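Local atomic coordinates of 2-hydroxyisocaproyl-CoA dehydratase activator (Clostridium difficile, PDB entry 4EHU), a protein that activates (R)-2-hydroxyisocaproyl-CoA dehydratase in leucine fermentation by passing it one electron from a [4Fe-4S] cluster as ATP is hydrolysed. Residues 83-88 / 249-254; 107-112 / 202-207; 206-211 / 230-235. All coordinates share one frame; numbering follows the deposited sequence.

Contact 1: residues 83-88 / 249-254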
ATOM      1  N   HIS A  83     -10.796  15.758 -17.454  1.00 17.49           N
ATOM      2  CA  HIS A  83     -11.196  16.388 -16.188  1.00 16.28           C
ATOM      3  C   HIS A  83     -11.005  17.897 -16.236  1.00 16.07           C
ATOM      4  O   HIS A  83     -11.839  18.632 -15.752  1.00 18.02           O
ATOM      5  CB  HIS A  83     -10.430  15.805 -14.998  1.00 18.89           C
ATOM      6  CG  HIS A  83     -10.987  14.510 -14.500  1.00 18.08           C
ATOM      7  ND1 HIS A  83     -12.223  14.410 -13.904  1.00 16.81           N
ATOM      8  CD2 HIS A  83     -10.446  13.268 -14.459  1.00 18.86           C
ATOM      9  CE1 HIS A  83     -12.437  13.158 -13.539  1.00 20.16           C
ATOM     10  NE2 HIS A  83     -11.379  12.440 -13.881  1.00 20.01           N
ATOM     11  N   ALA A  84      -9.909  18.369 -16.824  1.00 18.38           N
ATOM     12  CA  ALA A  84      -9.707  19.812 -16.914  1.00 17.71           C
ATOM     13  C   ALA A  84     -10.816  20.470 -17.735  1.00 18.12           C
ATOM     14  O   ALA A  84     -11.339  21.513 -17.333  1.00 18.94           O
ATOM     15  CB  ALA A  84      -8.350  20.135 -17.509  1.00 17.98           C
ATOM     16  N   ARG A  85     -11.182  19.859 -18.860  1.00 19.58           N
ATOM     17  CA  ARG A  85     -12.209  20.430 -19.726  1.00 18.51           C
ATOM     18  C   ARG A  85     -13.550  20.461 -19.005  1.00 17.39           C
ATOM     19  O   ARG A  85     -14.284  21.461 -19.066  1.00 20.45           O
ATOM     20  CB  ARG A  85     -12.298  19.584 -21.006  1.00 20.50           C
ATOM     21  CG  ARG A  85     -13.350  20.079 -22.015  1.00 23.05           C
ATOM     22  CD  ARG A  85     -12.993  21.449 -22.574  1.00 30.80           C
ATOM     23  NE  ARG A  85     -14.035  21.953 -23.476  1.00 33.74           N
ATOM     24  CZ  ARG A  85     -14.184  21.555 -24.732  1.00 31.29           C
ATOM     25  NH1 ARG A  85     -13.353  20.654 -25.242  1.00 30.96           N
ATOM     26  NH2 ARG A  85     -15.164  22.063 -25.487  1.00 31.61           N
ATOM     27  N   GLY A  86     -13.875  19.357 -18.335  1.00 20.09           N
ATOM     28  CA  GLY A  86     -15.119  19.252 -17.590  1.00 18.84           C
ATOM     29  C   GLY A  86     -15.196  20.274 -16.457  1.00 18.26           C
ATOM     30  O   GLY A  86     -16.199  20.998 -16.319  1.00 19.36           O
ATOM     31  N   VAL A  87     -14.133  20.366 -15.672  1.00 17.62           N
ATOM     32  CA  VAL A  87     -14.110  21.317 -14.570  1.00 17.42           C
ATOM     33  C   VAL A  87     -14.204  22.752 -15.103  1.00 21.49           C
ATOM     34  O   VAL A  87     -14.954  23.554 -14.575  1.00 19.46           O
ATOM     35  CB  VAL A  87     -12.841  21.147 -13.722  1.00 20.03           C
ATOM     36  CG1 VAL A  87     -12.683  22.308 -12.748  1.00 19.69           C
ATOM     37  CG2 VAL A  87     -12.896  19.824 -12.989  1.00 21.15           C
ATOM     38  N   ASN A  88     -13.427  23.088 -16.124  1.00 20.36           N
ATOM     39  CA  ASN A  88     -13.443  24.464 -16.631  1.00 21.20           C
ATOM     40  C   ASN A  88     -14.819  24.876 -17.177  1.00 21.60           C
ATOM     41  O   ASN A  88     -15.158  26.053 -17.174  1.00 25.18           O
ATOM     42  CB  ASN A  88     -12.388  24.670 -17.700  1.00 22.69           C
ATOM     43  CG  ASN A  88     -10.997  24.707 -17.139  1.00 29.72           C
ATOM     44  OD1 ASN A  88     -10.763  25.266 -16.064  1.00 28.05           O
ATOM     45  ND2 ASN A  88     -10.052  24.109 -17.870  1.00 29.00           N
ATOM     46  N   ALA A 249     -17.441  14.426 -23.183  1.00 22.60           N
ATOM     47  CA  ALA A 249     -18.618  14.801 -23.980  1.00 23.96           C
ATOM     48  C   ALA A 249     -18.380  16.143 -24.682  1.00 26.78           C
ATOM     49  O   ALA A 249     -18.855  16.371 -25.782  1.00 25.43           O
ATOM     50  CB  ALA A 249     -19.876  14.860 -23.096  1.00 22.24           C
ATOM     51  N   LEU A 250     -17.618  17.021 -24.043  1.00 22.61           N
ATOM     52  CA  LEU A 250     -17.314  18.328 -24.606  1.00 24.30           C
ATOM     53  C   LEU A 250     -16.295  18.200 -25.738  1.00 26.71           C
ATOM     54  O   LEU A 250     -16.410  18.885 -26.762  1.00 26.21           O
ATOM     55  CB  LEU A 250     -16.785  19.264 -23.517  1.00 22.88           C
ATOM     56  CG  LEU A 250     -17.867  19.805 -22.591  1.00 19.70           C
ATOM     57  CD1 LEU A 250     -17.241  20.288 -21.266  1.00 20.90           C
ATOM     58  CD2 LEU A 250     -18.620  20.929 -23.281  1.00 23.58           C
ATOM     59  N   TYR A 251     -15.301  17.332 -25.575  1.00 22.46           N
ATOM     60  CA  TYR A 251     -14.381  17.071 -26.677  1.00 23.29           C
ATOM     61  C   TYR A 251     -15.140  16.412 -27.812  1.00 24.58           C
ATOM     62  O   TYR A 251     -14.804  16.605 -28.968  1.00 26.17           O
ATOM     63  CB  TYR A 251     -13.207  16.189 -26.269  1.00 24.05           C
ATOM     64  CG  TYR A 251     -12.151  16.958 -25.534  1.00 24.48           C
ATOM     65  CD1 TYR A 251     -11.514  18.035 -26.132  1.00 25.66           C
ATOM     66  CD2 TYR A 251     -11.800  16.624 -24.232  1.00 25.28           C
ATOM     67  CE1 TYR A 251     -10.576  18.762 -25.461  1.00 26.37           C
ATOM     68  CE2 TYR A 251     -10.848  17.322 -23.569  1.00 24.95           C
ATOM     69  CZ  TYR A 251     -10.238  18.400 -24.174  1.00 28.96           C
ATOM     70  OH  TYR A 251      -9.280  19.113 -23.487  1.00 27.86           O
ATOM     71  N   ALA A 252     -16.161  15.633 -27.479  1.00 23.55           N
ATOM     72  CA  ALA A 252     -16.971  14.981 -28.513  1.00 28.09           C
ATOM     73  C   ALA A 252     -17.748  16.034 -29.296  1.00 22.87           C
ATOM     74  O   ALA A 252     -17.897  15.932 -30.518  1.00 26.77           O
ATOM     75  CB  ALA A 252     -17.917  13.970 -27.873  1.00 26.63           C
ATOM     76  N   PHE A 253     -18.264  17.028 -28.583  1.00 25.64           N
ATOM     77  CA  PHE A 253     -18.923  18.163 -29.196  1.00 27.20           C
ATOM     78  C   PHE A 253     -17.946  18.907 -30.102  1.00 26.23           C
ATOM     79  O   PHE A 253     -18.318  19.278 -31.218  1.00 29.14           O
ATOM     80  CB  PHE A 253     -19.493  19.091 -28.116  1.00 26.07           C
ATOM     81  CG  PHE A 253     -20.051  20.388 -28.653  1.00 29.41           C
ATOM     82  CD1 PHE A 253     -21.299  20.429 -29.270  1.00 31.34           C
ATOM     83  CD2 PHE A 253     -19.337  21.567 -28.516  1.00 35.61           C
ATOM     84  CE1 PHE A 253     -21.814  21.614 -29.743  1.00 34.80           C
ATOM     85  CE2 PHE A 253     -19.848  22.761 -28.992  1.00 37.37           C
ATOM     86  CZ  PHE A 253     -21.092  22.786 -29.601  1.00 36.18           C
ATOM     87  N   ASP A 254     -16.703  19.105 -29.657  1.00 28.68           N
ATOM     88  CA  ASP A 254     -15.710  19.770 -30.501  1.00 30.30           C
ATOM     89  C   ASP A 254     -15.568  19.019 -31.808  1.00 31.80           C
ATOM     90  O   ASP A 254     -15.486  19.627 -32.869  1.00 32.62           O
ATOM     91  CB  ASP A 254     -14.325  19.799 -29.864  1.00 31.50           C
ATOM     92  CG  ASP A 254     -14.235  20.737 -28.680  1.00 39.96           C
ATOM     93  OD1 ASP A 254     -15.166  21.538 -28.453  1.00 29.77           O
ATOM     94  OD2 ASP A 254     -13.204  20.673 -27.984  1.00 39.45           O
TER
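Arg85 and Asp254 meet tip to tip in a two-pronged salt bridge. Arg85 NH1 donates to Asp254 OD2 at 2.7 Å. Arg85 NH2 donates to Asp254 OD1 at 3.0 Å, and this bond is the straighter one, with 165° at the hydrogen. OD1 is met on its syn side. OD2 is met from above the carboxylate plane. The guanidinium and carboxylate planes are nevertheless close to coplanar. Two bonds to two oxygens fix the rotation of the guanidinium.

The guanidinium stands almost perpendicular to the Tyr251 ring and turns its edge to the ring face. NH1 comes down over the CD1 side, with Arg85 NH1 to Tyr251 CD1 at 3.3 Å. This is a cation-pi contact, with Arg85 CZ 4.9 Å from the Tyr251 ring centroid. Arg85 CG lies over the same ring, offset toward the rim, in a CH-pi contact. CG is anti to the backbone N (chi1 180°), which sets it over the Tyr251 ring.

Leu250 packs against a face of the guanidinium. Its CB sits over the centre, with Leu250 CB to Arg85 CZ at 3.7 Å. Leu250 CD1 extends back toward Arg85 CG and, more loosely, Gly86 CA. Tyr251 also touches Ser81 and Cys82, about one turn before Arg85 on helix 79-90.

The helix segments cross nearly at a right angle, 92°, with axes 9.8 Å apart. The arrangement joins helix 79-90 to the C-terminal helix 243-261 within the actin-like ATPase fold of the BadF/BadG/BcrA/BcrD family.

Contact 2: residues 107-112 / 202-207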
ATOM      1  N   VAL A 107      -3.067  15.502  -9.273  1.00 16.47           N
ATOM      2  CA  VAL A 107      -3.152  16.929  -9.048  1.00 16.59           C
ATOM      3  C   VAL A 107      -2.667  17.674 -10.273  1.00 18.24           C
ATOM      4  O   VAL A 107      -1.524  17.493 -10.729  1.00 19.55           O
ATOM      5  CB  VAL A 107      -2.351  17.367  -7.813  1.00 18.58           C
ATOM      6  CG1 VAL A 107      -2.480  18.870  -7.618  1.00 20.79           C
ATOM      7  CG2 VAL A 107      -2.853  16.624  -6.584  1.00 22.65           C
ATOM      8  N   LEU A 108      -3.560  18.489 -10.821  1.00 16.57           N
ATOM      9  CA  LEU A 108      -3.303  19.218 -12.049  1.00 16.05           C
ATOM     10  C   LEU A 108      -3.189  20.679 -11.721  1.00 17.57           C
ATOM     11  O   LEU A 108      -4.056  21.246 -11.003  1.00 18.64           O
ATOM     12  CB  LEU A 108      -4.482  19.054 -13.025  1.00 18.06           C
ATOM     13  CG  LEU A 108      -4.677  17.711 -13.731  1.00 25.36           C
ATOM     14  CD1 LEU A 108      -5.079  16.610 -12.762  1.00 23.44           C
ATOM     15  CD2 LEU A 108      -5.757  17.901 -14.830  1.00 21.77           C
ATOM     16  N   LYS A 109      -2.161  21.314 -12.254  1.00 18.48           N
ATOM     17  CA  LYS A 109      -2.070  22.758 -12.209  1.00 19.76           C
ATOM     18  C   LYS A 109      -2.323  23.265 -13.613  1.00 21.79           C
ATOM     19  O   LYS A 109      -1.727  22.784 -14.572  1.00 21.45           O
ATOM     20  CB  LYS A 109      -0.692  23.218 -11.717  1.00 21.52           C
ATOM     21  CG  LYS A 109      -0.493  24.715 -11.814  1.00 23.29           C
ATOM     22  CD  LYS A 109       0.836  25.151 -11.206  1.00 42.48           C
ATOM     23  CE  LYS A 109       0.742  26.516 -10.556  1.00 57.18           C
ATOM     24  NZ  LYS A 109       0.554  26.415  -9.081  1.00 53.66           N
ATOM     25  N   LEU A 110      -3.226  24.228 -13.744  1.00 19.00           N
ATOM     26  CA  LEU A 110      -3.601  24.745 -15.056  1.00 21.52           C
ATOM     27  C   LEU A 110      -3.155  26.191 -15.199  1.00 24.19           C
ATOM     28  O   LEU A 110      -3.087  26.921 -14.205  1.00 25.14           O
ATOM     29  CB  LEU A 110      -5.125  24.712 -15.228  1.00 20.92           C
ATOM     30  CG  LEU A 110      -5.792  23.367 -14.956  1.00 23.48           C
ATOM     31  CD1 LEU A 110      -7.307  23.476 -15.195  1.00 26.14           C
ATOM     32  CD2 LEU A 110      -5.178  22.280 -15.834  1.00 22.29           C
ATOM     33  N   ASP A 111      -2.882  26.604 -16.434  1.00 22.64           N
ATOM     34  CA  ASP A 111      -2.595  28.008 -16.722  1.00 31.31           C
ATOM     35  C   ASP A 111      -3.908  28.756 -16.904  1.00 27.08           C
ATOM     36  O   ASP A 111      -4.971  28.192 -16.676  1.00 28.23           O
ATOM     37  CB  ASP A 111      -1.673  28.185 -17.942  1.00 29.46           C
ATOM     38  CG  ASP A 111      -2.296  27.723 -19.274  1.00 27.21           C
ATOM     39  OD1 ASP A 111      -3.509  27.455 -19.376  1.00 25.04           O
ATOM     40  OD2 ASP A 111      -1.543  27.603 -20.259  1.00 28.74           O
ATOM     41  N   ASN A 112      -3.832  30.006 -17.341  1.00 29.28           N
ATOM     42  CA  ASN A 112      -5.037  30.828 -17.465  1.00 43.32           C
ATOM     43  C   ASN A 112      -5.925  30.387 -18.622  1.00 40.82           C
ATOM     44  O   ASN A 112      -7.044  30.875 -18.783  1.00 32.62           O
ATOM     45  CB  ASN A 112      -4.663  32.304 -17.605  1.00 67.64           C
ATOM     46  CG  ASN A 112      -4.078  32.874 -16.328  1.00 83.44           C
ATOM     47  OD1 ASN A 112      -4.393  32.411 -15.233  1.00 79.56           O
ATOM     48  ND2 ASN A 112      -3.222  33.879 -16.458  1.00 95.77           N
ATOM     49  N   LYS A 202       0.734  20.614  -2.105  1.00 21.21           N
ATOM     50  CA  LYS A 202       1.725  21.559  -1.609  1.00 24.83           C
ATOM     51  C   LYS A 202       2.997  21.551  -2.467  1.00 27.66           C
ATOM     52  O   LYS A 202       3.615  22.586  -2.698  1.00 28.86           O
ATOM     53  CB  LYS A 202       2.026  21.247  -0.143  1.00 24.72           C
ATOM     54  CG  LYS A 202       0.802  21.529   0.753  1.00 27.28           C
ATOM     55  CD  LYS A 202       1.066  21.172   2.227  1.00 27.12           C
ATOM     56  CE  LYS A 202      -0.152  21.481   3.093  1.00 34.04           C
ATOM     57  NZ  LYS A 202       0.018  21.162   4.541  1.00 36.49           N
ATOM     58  N   ARG A 203       3.370  20.382  -2.958  1.00 24.11           N
ATOM     59  CA  ARG A 203       4.523  20.284  -3.865  1.00 24.36           C
ATOM     60  C   ARG A 203       4.301  21.077  -5.155  1.00 28.70           C
ATOM     61  O   ARG A 203       5.214  21.761  -5.639  1.00 34.86           O
ATOM     62  CB  ARG A 203       4.841  18.809  -4.140  1.00 25.15           C
ATOM     63  CG  ARG A 203       5.544  18.095  -2.983  1.00 37.48           C
ATOM     64  CD  ARG A 203       5.562  16.570  -3.171  1.00 33.55           C
ATOM     65  NE  ARG A 203       6.314  16.168  -4.361  1.00 30.41           N
ATOM     66  CZ  ARG A 203       6.244  14.966  -4.930  1.00 43.53           C
ATOM     67  NH1 ARG A 203       6.967  14.693  -6.018  1.00 34.17           N
ATOM     68  NH2 ARG A 203       5.451  14.036  -4.420  1.00 38.92           N
ATOM     69  N   ILE A 204       3.098  21.002  -5.716  1.00 25.04           N
ATOM     70  CA  ILE A 204       2.786  21.712  -6.955  1.00 27.04           C
ATOM     71  C   ILE A 204       2.555  23.193  -6.702  1.00 34.36           C
ATOM     72  O   ILE A 204       2.675  24.016  -7.615  1.00 37.06           O
ATOM     73  CB  ILE A 204       1.547  21.118  -7.631  1.00 31.63           C
ATOM     74  CG1 ILE A 204       1.941  19.882  -8.434  1.00 49.99           C
ATOM     75  CG2 ILE A 204       0.920  22.123  -8.575  1.00 51.73           C
ATOM     76  CD1 ILE A 204       0.792  19.206  -9.124  1.00 52.26           C
ATOM     77  N   GLY A 205       2.210  23.532  -5.463  1.00 28.38           N
ATOM     78  CA  GLY A 205       1.888  24.906  -5.127  1.00 29.78           C
ATOM     79  C   GLY A 205       0.415  25.186  -5.349  1.00 28.90           C
ATOM     80  O   GLY A 205      -0.057  25.225  -6.486  1.00 34.97           O
ATOM     81  N   VAL A 206      -0.324  25.391  -4.263  1.00 26.38           N
ATOM     82  CA  VAL A 206      -1.768  25.587  -4.393  1.00 23.79           C
ATOM     83  C   VAL A 206      -2.068  26.904  -5.109  1.00 30.60           C
ATOM     84  O   VAL A 206      -1.429  27.927  -4.854  1.00 31.09           O
ATOM     85  CB  VAL A 206      -2.479  25.525  -3.020  1.00 39.42           C
ATOM     86  CG1 VAL A 206      -2.117  26.723  -2.182  1.00 48.56           C
ATOM     87  CG2 VAL A 206      -3.991  25.421  -3.209  1.00 37.99           C
ATOM     88  N   GLN A 207      -3.016  26.876  -6.041  1.00 26.34           N
ATOM     89  CA  GLN A 207      -3.470  28.111  -6.666  1.00 29.64           C
ATOM     90  C   GLN A 207      -4.978  28.072  -6.829  1.00 26.40           C
ATOM     91  O   GLN A 207      -5.516  27.122  -7.377  1.00 24.59           O
ATOM     92  CB  GLN A 207      -2.797  28.326  -8.023  1.00 41.93           C
ATOM     93  CG  GLN A 207      -2.918  29.750  -8.523  1.00 68.67           C
ATOM     94  CD  GLN A 207      -2.086  30.002  -9.758  1.00 82.84           C
ATOM     95  OE1 GLN A 207      -1.464  29.089 -10.296  1.00 86.81           O
ATOM     96  NE2 GLN A 207      -2.066  31.249 -10.213  1.00 88.28           N
TER
HETATM   97  O   HOH W   1      -1.614  28.782 -12.935  1.00 40.90           O
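Lys109 and Ile204 slide past each other in opposite directions. The aliphatic part of the lysine lies against the isoleucine branch, with Lys109 CB to Ile204 CG2 at 3.7 Å and CD slightly farther from the same methyl. The lysine chain then bends at chi3 and chi4. Its tip comes to the end of helix 182-204, where Lys109 NZ lies 2.9 Å from Gly205 O and 3.5 Å from Ile204 O. Gly205 leaves the helical conformation with a positive phi of 89°.

The Val107 side chain also passes that of Ile204 in the opposite direction. Its CG1 meets Ile204 CD1 at 3.6 Å, and this methyl also lies against the Val107 carbonyl oxygen.

Gln207 crosses Lys109 at about a right angle. Gln207 OE1 is 3.4 Å from Lys109 CE. A water donates to this OE1 and to Leu110 O, each at 2.7 Å, and so bridges the two segments.

The helix end thus packs on one side of strand 105-110. Val107 continues the contact onto Leu200 and Val201 of the same helix, and Ile204 also touches Leu120 of the adjacent strand 116-122. On its other edge, strand 105-110 pairs with strand 96-100.

Contact 3: residues 206-211 / 230-235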
ATOM      1  N   VAL A 206      -0.324  25.391  -4.263  1.00 26.38           N
ATOM      2  CA  VAL A 206      -1.768  25.587  -4.393  1.00 23.79           C
ATOM      3  C   VAL A 206      -2.068  26.904  -5.109  1.00 30.60           C
ATOM      4  O   VAL A 206      -1.429  27.927  -4.854  1.00 31.09           O
ATOM      5  CB  VAL A 206      -2.479  25.525  -3.020  1.00 39.42           C
ATOM      6  CG1 VAL A 206      -2.117  26.723  -2.182  1.00 48.56           C
ATOM      7  CG2 VAL A 206      -3.991  25.421  -3.209  1.00 37.99           C
ATOM      8  N   GLN A 207      -3.016  26.876  -6.041  1.00 26.34           N
ATOM      9  CA  GLN A 207      -3.470  28.111  -6.666  1.00 29.64           C
ATOM     10  C   GLN A 207      -4.978  28.072  -6.829  1.00 26.40           C
ATOM     11  O   GLN A 207      -5.516  27.122  -7.377  1.00 24.59           O
ATOM     12  CB  GLN A 207      -2.797  28.326  -8.023  1.00 41.93           C
ATOM     13  CG  GLN A 207      -2.918  29.750  -8.523  1.00 68.67           C
ATOM     14  CD  GLN A 207      -2.086  30.002  -9.758  1.00 82.84           C
ATOM     15  OE1 GLN A 207      -1.464  29.089 -10.296  1.00 86.81           O
ATOM     16  NE2 GLN A 207      -2.066  31.249 -10.213  1.00 88.28           N
ATOM     17  N   ARG A 208      -5.662  29.101  -6.344  1.00 25.37           N
ATOM     18  CA  ARG A 208      -7.117  29.173  -6.476  1.00 24.39           C
ATOM     19  C   ARG A 208      -7.525  29.474  -7.924  1.00 24.83           C
ATOM     20  O   ARG A 208      -6.797  30.147  -8.645  1.00 27.56           O
ATOM     21  CB  ARG A 208      -7.674  30.249  -5.549  1.00 26.89           C
ATOM     22  CG  ARG A 208      -7.278  30.051  -4.111  1.00 39.50           C
ATOM     23  CD  ARG A 208      -7.907  31.103  -3.214  1.00 51.36           C
ATOM     24  NE  ARG A 208      -9.328  30.849  -3.001  1.00 68.56           N
ATOM     25  CZ  ARG A 208     -10.119  31.611  -2.253  1.00 76.45           C
ATOM     26  NH1 ARG A 208      -9.627  32.683  -1.651  1.00 79.19           N
ATOM     27  NH2 ARG A 208     -11.402  31.305  -2.108  1.00 75.32           N
ATOM     28  N   ASN A 209      -8.692  28.995  -8.348  1.00 23.01           N
ATOM     29  CA  ASN A 209      -9.587  28.214  -7.510  1.00 23.77           C
ATOM     30  C   ASN A 209      -9.134  26.768  -7.480  1.00 21.29           C
ATOM     31  O   ASN A 209      -8.642  26.249  -8.487  1.00 20.67           O
ATOM     32  CB  ASN A 209     -11.007  28.251  -8.061  1.00 21.12           C
ATOM     33  CG  ASN A 209     -11.689  29.592  -7.836  1.00 24.05           C
ATOM     34  OD1 ASN A 209     -11.524  30.207  -6.787  1.00 28.46           O
ATOM     35  ND2 ASN A 209     -12.462  30.038  -8.816  1.00 26.53           N
ATOM     36  N   VAL A 210      -9.303  26.132  -6.322  1.00 19.87           N
ATOM     37  CA  VAL A 210      -8.953  24.730  -6.137  1.00 17.97           C
ATOM     38  C   VAL A 210     -10.237  23.941  -6.224  1.00 20.02           C
ATOM     39  O   VAL A 210     -11.203  24.232  -5.505  1.00 20.89           O
ATOM     40  CB  VAL A 210      -8.294  24.493  -4.765  1.00 18.92           C
ATOM     41  CG1 VAL A 210      -7.945  23.028  -4.580  1.00 17.31           C
ATOM     42  CG2 VAL A 210      -7.068  25.380  -4.618  1.00 19.02           C
ATOM     43  N   VAL A 211     -10.265  22.956  -7.111  1.00 16.24           N
ATOM     44  CA  VAL A 211     -11.456  22.160  -7.313  1.00 17.40           C
ATOM     45  C   VAL A 211     -11.148  20.698  -7.078  1.00 16.74           C
ATOM     46  O   VAL A 211     -10.151  20.190  -7.578  1.00 17.90           O
ATOM     47  CB  VAL A 211     -11.989  22.324  -8.752  1.00 17.28           C
ATOM     48  CG1 VAL A 211     -13.171  21.369  -9.004  1.00 20.54           C
ATOM     49  CG2 VAL A 211     -12.382  23.807  -9.005  1.00 17.81           C
ATOM     50  N   ILE A 230      -4.693  21.841   3.227  1.00 18.45           N
ATOM     51  CA  ILE A 230      -4.066  22.791   2.303  1.00 19.56           C
ATOM     52  C   ILE A 230      -4.343  24.228   2.666  1.00 21.42           C
ATOM     53  O   ILE A 230      -3.859  25.146   1.997  1.00 23.63           O
ATOM     54  CB  ILE A 230      -4.443  22.522   0.821  1.00 19.89           C
ATOM     55  CG1 ILE A 230      -5.902  22.904   0.555  1.00 17.90           C
ATOM     56  CG2 ILE A 230      -4.153  21.069   0.484  1.00 19.52           C
ATOM     57  CD1 ILE A 230      -6.288  22.758  -0.971  1.00 20.94           C
ATOM     58  N   ASN A 231      -5.109  24.438   3.734  1.00 21.32           N
ATOM     59  CA  ASN A 231      -5.394  25.789   4.224  1.00 22.82           C
ATOM     60  C   ASN A 231      -5.972  26.681   3.120  1.00 22.90           C
ATOM     61  O   ASN A 231      -5.635  27.858   3.015  1.00 26.93           O
ATOM     62  CB  ASN A 231      -4.111  26.425   4.784  1.00 24.22           C
ATOM     63  CG  ASN A 231      -4.384  27.691   5.598  1.00 40.54           C
ATOM     64  OD1 ASN A 231      -5.446  27.840   6.211  1.00 38.03           O
ATOM     65  ND2 ASN A 231      -3.420  28.607   5.606  1.00 40.53           N
ATOM     66  N   THR A 232      -6.844  26.109   2.294  1.00 20.68           N
ATOM     67  CA  THR A 232      -7.445  26.821   1.164  1.00 22.22           C
ATOM     68  C   THR A 232      -8.865  26.313   0.985  1.00 20.95           C
ATOM     69  O   THR A 232      -9.117  25.118   1.207  1.00 21.22           O
ATOM     70  CB  THR A 232      -6.646  26.536  -0.131  1.00 26.39           C
ATOM     71  OG1 THR A 232      -5.260  26.823   0.096  1.00 30.22           O
ATOM     72  CG2 THR A 232      -7.152  27.356  -1.284  1.00 26.77           C
ATOM     73  N   GLU A 233      -9.781  27.198   0.592  1.00 23.72           N
ATOM     74  CA  GLU A 233     -11.139  26.781   0.229  1.00 22.81           C
ATOM     75  C   GLU A 233     -11.074  25.855  -0.976  1.00 20.91           C
ATOM     76  O   GLU A 233     -10.261  26.059  -1.876  1.00 23.97           O
ATOM     77  CB  GLU A 233     -12.022  27.980  -0.123  1.00 27.33           C
ATOM     78  CG  GLU A 233     -12.313  28.894   1.056  1.00 63.63           C
ATOM     79  CD  GLU A 233     -13.614  29.657   0.895  1.00 76.94           C
ATOM     80  OE1 GLU A 233     -14.172  29.657  -0.223  1.00 80.49           O
ATOM     81  OE2 GLU A 233     -14.084  30.248   1.887  1.00 82.33           O
ATOM     82  N   ILE A 234     -11.920  24.833  -0.971  1.00 19.07           N
ATOM     83  CA  ILE A 234     -12.027  23.920  -2.100  1.00 19.65           C
ATOM     84  C   ILE A 234     -13.440  23.923  -2.638  1.00 18.03           C
ATOM     85  O   ILE A 234     -14.416  23.838  -1.872  1.00 22.64           O
ATOM     86  CB  ILE A 234     -11.656  22.491  -1.679  1.00 18.10           C
ATOM     87  CG1 ILE A 234     -10.200  22.462  -1.250  1.00 17.19           C
ATOM     88  CG2 ILE A 234     -11.886  21.512  -2.852  1.00 19.74           C
ATOM     89  CD1 ILE A 234      -9.720  21.074  -0.815  1.00 18.74           C
ATOM     90  N   ILE A 235     -13.562  24.040  -3.953  1.00 16.54           N
ATOM     91  CA  ILE A 235     -14.850  24.013  -4.610  1.00 18.08           C
ATOM     92  C   ILE A 235     -15.080  22.603  -5.113  1.00 19.08           C
ATOM     93  O   ILE A 235     -14.164  21.978  -5.651  1.00 18.30           O
ATOM     94  CB  ILE A 235     -14.892  24.993  -5.795  1.00 20.53           C
ATOM     95  CG1 ILE A 235     -14.680  26.426  -5.297  1.00 23.21           C
ATOM     96  CG2 ILE A 235     -16.219  24.867  -6.550  1.00 24.19           C
ATOM     97  CD1 ILE A 235     -14.458  27.436  -6.425  1.00 26.69           C
TER
HETATM   98  O   HOH W   2     -10.169  27.659  -4.092  1.00 23.24           O
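Val210 and Thr232 cross at about a right angle, methyl against methyl. From Val210, CB lies 3.8 Å from Glu233 O. CG2 meets Thr232 CG2 at 3.9 Å. CG1 is anti to the backbone N (chi1 179°) and meets Ile230 CD1 tip to tip at 4.0 Å. Ile234 CG1 also lies near, 4.1 Å from Val210 CG1. Ile230 CD1 also receives Val206 CG2, so a single methyl joins the two valines.

The backbones pair as parallel neighbours in the sheet. Ile235 N donates to Val210 O at 2.8 Å in a nearly straight bond of 176°. This closes a beta-alpha-beta unit of strand 210-213, helix 220-230 and strand 234-235. The helix ends in a Schellman motif at Asn231, and Thr232 OG1 then donates back to Ile230 O.

A water accepts from Val210 N and donates to Glu233 O, bridging the segments just before the strands pair. Arg208 slides past Thr232, and its NH2 makes a long salt bridge of 3.7 Å to Glu233 OE1. Ile235 CD1 packs obliquely on Asn209, touching its CG at 3.8 Å, while Asn209 ND2 is hydrogen-bonded to Pro92 O. A cis peptide bond precedes Asn209.

Overall arrangement
Each contact mixes buried apolar residues with more exposed polar ones. Exposed residues touch in contact 3 alone: Val206, Arg208 and Glu233. Contacts 2 and 3 lie about 9 Å apart between centres and reach the same sheet. Their segments overlap at Val206, which serves contact 3, and Gln207, which serves contact 2. Contact 2 sets a helix end against strand 105-110, while contact 3 pairs the last two strands, at the far edge from 116-122. Contact 1 joins two helices and touches both others, through Leu110 and Val211. It rests on a paired salt bridge, contact 2 on aliphatic packing and a water bridge, contact 3 on backbone pairing and apolar side chains, with a long salt bridge between exposed residues.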